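PDB 6H5L: C-type diheme-containing protein from Kuenenia stuttgartiensis, which probably carries electrons through two covalently bound c-type hemes as part of a multiheme reductase complex of an anammox bacterium. Local coordinates for residues N13-K16 with K17-P21. Residues are numbered along the deposited sequence; the frame is centred on the assembly and turned at random.
Sequences NVYK and KYCAP. With HEC (heme c), chain L.
The first cysteine of a CXXCH heme c attachment motif, Cys19, meets Tyr15 where helix 9-18 ends and helix 20-23 begins. Cys19 SG is bonded covalently to the heme carbon CAB at 1.8 Å. Its CB lies over one face of the Tyr15 ring as a CH-pi contact, 3.8 Å from the ring centroid and 26° off the normal. SG stands more obliquely to the same ring, a sulfur-aromatic contact at 4.7 Å from the centroid. The Tyr15 ring reaches this place because CG is anti to the backbone N (chi1 -177°). Tyr15 OH is hydrogen-bonded to Gly24 O. A leucine here has neither ring nor hydroxyl, and would probably leave Gly24 O without this partner and Cys19 CB without a flat surface to lie on.

At the helix end, Tyr15 O accepts two hydrogen bonds, from Cys19 N at 2.8 Å and from Ala20 N at 2.7 Å. Cys19 is the first residue to leave helical angles and stands at the N-cap of helix 20-23. One residue earlier, Tyr18 N bonds to Val14 O at 2.9 Å. Their side chains also meet, Val14 CG1 against Tyr18 CD2 at 3.6 Å. Tyr18 O lies 3.2 Å from the heme methyl CMC.

His23, the axial ligand that ends the motif, lies close to Tyr15. Val95 and Leu96 of helix 93-97 pack on Tyr15, whose ring also meets Phe99. Leu84 touches both Val14 and Tyr18. Lys17, Tyr18 and Pro21 pack on the neighbouring hydroxylamine oxidoreductase-like chain, so this helix junction lies at a subunit interface.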
loop_
_atom_site.group_PDB
_atom_site.type_symbol
_atom_site.label_atom_id
_atom_site.label_comp_id
_atom_site.label_asym_id
_atom_site.label_seq_id
_atom_site.Cartn_x
_atom_site.Cartn_y
_atom_site.Cartn_z
ATOM N N ASN B 13 -40.472 -11.658 47.159
ATOM C CA ASN B 13 -39.871 -12.849 46.564
ATOM C C ASN B 13 -39.105 -12.513 45.290
ATOM O O ASN B 13 -38.009 -13.040 45.063
ATOM C CB ASN B 13 -40.948 -13.894 46.280
ATOM C CG ASN B 13 -41.505 -14.517 47.547
ATOM O OD1 ASN B 13 -41.228 -14.055 48.654
ATOM N ND2 ASN B 13 -42.296 -15.575 47.390
ATOM N N VAL B 14 -39.669 -11.652 44.439
ATOM C CA VAL B 14 -38.989 -11.285 43.199
ATOM C C VAL B 14 -37.659 -10.607 43.503
ATOM O O VAL B 14 -36.628 -10.927 42.901
ATOM C CB VAL B 14 -39.894 -10.395 42.329
ATOM C CG1 VAL B 14 -39.152 -9.944 41.081
ATOM C CG2 VAL B 14 -41.160 -11.139 41.947
ATOM N N TYR B 15 -37.662 -9.661 44.445
ATOM C CA TYR B 15 -36.411 -9.035 44.864
ATOM C C TYR B 15 -35.445 -10.071 45.424
ATOM O O TYR B 15 -34.245 -10.051 45.123
ATOM C CB TYR B 15 -36.684 -7.945 45.901
ATOM C CG TYR B 15 -35.438 -7.202 46.324
ATOM C CD1 TYR B 15 -34.641 -7.674 47.360
ATOM C CD2 TYR B 15 -35.054 -6.032 45.683
ATOM C CE1 TYR B 15 -33.497 -7.005 47.741
ATOM C CE2 TYR B 15 -33.911 -5.355 46.058
ATOM C CZ TYR B 15 -33.139 -5.846 47.088
ATOM O OH TYR B 15 -32.003 -5.172 47.460
ATOM N N LYS B 16 -35.955 -10.977 46.258
ATOM C CA LYS B 16 -35.120 -12.006 46.871
ATOM C C LYS B 16 -34.439 -12.866 45.814
ATOM O O LYS B 16 -33.240 -13.156 45.906
ATOM C CB LYS B 16 -35.983 -12.862 47.799
ATOM C CG LYS B 16 -35.230 -13.728 48.793
ATOM C CD LYS B 16 -36.194 -14.257 49.848
ATOM C CE LYS B 16 -35.495 -15.129 50.877
ATOM N NZ LYS B 16 -36.418 -15.484 51.993
ATOM N N LYS B 17 -35.190 -13.270 44.789
ATOM C CA LYS B 17 -34.694 -14.233 43.813
ATOM C C LYS B 17 -33.860 -13.582 42.716
ATOM O O LYS B 17 -32.945 -14.219 42.181
ATOM C CB LYS B 17 -35.875 -14.992 43.206
ATOM C CG LYS B 17 -35.543 -16.346 42.605
ATOM C CD LYS B 17 -36.789 -17.223 42.562
ATOM C CE LYS B 17 -36.536 -18.550 41.864
ATOM N NZ LYS B 17 -36.973 -18.523 40.441
ATOM N N TYR B 18 -34.143 -12.324 42.370
ATOM C CA TYR B 18 -33.534 -11.700 41.206
ATOM C C TYR B 18 -32.731 -10.439 41.499
ATOM O O TYR B 18 -31.998 -9.986 40.613
ATOM C CB TYR B 18 -34.609 -11.363 40.160
ATOM C CG TYR B 18 -35.499 -12.532 39.805
ATOM C CD1 TYR B 18 -35.002 -13.615 39.091
ATOM C CD2 TYR B 18 -36.835 -12.552 40.180
ATOM C CE1 TYR B 18 -35.811 -14.687 38.767
ATOM C CE2 TYR B 18 -37.652 -13.618 39.858
ATOM C CZ TYR B 18 -37.135 -14.682 39.150
ATOM O OH TYR B 18 -37.950 -15.744 38.830
ATOM N N CYS B 19 -32.842 -9.859 42.688
ATOM C CA CYS B 19 -32.149 -8.610 42.988
ATOM C C CYS B 19 -31.202 -8.709 44.171
ATOM O O CYS B 19 -30.155 -8.057 44.172
ATOM C CB CYS B 19 -33.169 -7.495 43.256
ATOM S SG CYS B 19 -34.605 -7.496 42.155
ATOM N N ALA B 20 -31.552 -9.502 45.183
ATOM C CA ALA B 20 -30.719 -9.612 46.378
ATOM C C ALA B 20 -29.289 -10.078 46.115
ATOM O O ALA B 20 -28.383 -9.585 46.808
ATOM C CB ALA B 20 -31.405 -10.539 47.391
ATOM N N PRO B 21 -29.009 -11.007 45.187
ATOM C CA PRO B 21 -27.612 -11.430 44.981
ATOM C C PRO B 21 -26.635 -10.291 44.739
ATOM O O PRO B 21 -25.471 -10.390 45.148
ATOM C CB PRO B 21 -27.714 -12.352 43.761
ATOM C CG PRO B 21 -29.058 -12.956 43.889
ATOM C CD PRO B 21 -29.942 -11.869 44.431
HETATM FE FE HEC L . -29.619 -3.614 39.764
HETATM C CHA HEC L . -28.405 -0.421 39.495
HETATM C CHB HEC L . -32.793 -2.336 40.231
HETATM C CHC HEC L . -30.877 -6.804 40.103
HETATM C CHD HEC L . -26.454 -4.922 39.421
HETATM N NA HEC L . -30.448 -1.734 39.846
HETATM C C1A HEC L . -29.758 -0.549 39.714
HETATM C C2A HEC L . -30.687 0.558 39.833
HETATM C C3A HEC L . -31.913 0.025 40.044
HETATM C C4A HEC L . -31.775 -1.421 40.050
HETATM C CMA HEC L . -33.279 0.722 40.248
HETATM C CAA HEC L . -30.169 2.024 39.734
HETATM C CBA HEC L . -31.171 3.156 39.513
HETATM C CGA HEC L . -30.430 4.471 39.513
HETATM O O1A HEC L . -29.299 4.526 40.062
HETATM O O2A HEC L . -30.974 5.464 38.967
HETATM N NB HEC L . -31.481 -4.418 40.119
HETATM C C1B HEC L . -32.661 -3.710 40.250
HETATM C C2B HEC L . -33.739 -4.670 40.403
HETATM C C3B HEC L . -33.210 -5.899 40.374
HETATM C C4B HEC L . -31.780 -5.765 40.190
HETATM C CMB HEC L . -35.229 -4.314 40.592
HETATM C CAB HEC L . -33.958 -7.247 40.496
HETATM C CBB HEC L . -34.822 -7.511 39.242
HETATM N NC HEC L . -28.819 -5.506 39.767
HETATM C C1C HEC L . -29.517 -6.690 39.914
HETATM C C2C HEC L . -28.596 -7.785 39.694
HETATM C C3C HEC L . -27.361 -7.266 39.646
HETATM C C4C HEC L . -27.485 -5.821 39.599
HETATM C CMC HEC L . -28.944 -9.269 39.949
HETATM C CAC HEC L . -26.034 -8.048 39.502
HETATM C CBC HEC L . -25.973 -8.746 38.127
HETATM N ND HEC L . -27.724 -2.801 39.501
HETATM C C1D HEC L . -26.553 -3.546 39.379
HETATM C C2D HEC L . -25.445 -2.635 39.195
HETATM C C3D HEC L . -26.061 -1.230 39.220
HETATM C C4D HEC L . -27.476 -1.434 39.413
HETATM C CMD HEC L . -23.957 -3.005 39.016
HETATM C CAD HEC L . -25.341 0.125 39.071
HETATM C CBD HEC L . -25.081 0.403 37.597
HETATM C CGD HEC L . -24.331 1.700 37.451
HETATM O O1D HEC L . -24.813 2.739 37.973
HETATM O O2D HEC L . -23.254 1.695 36.802
#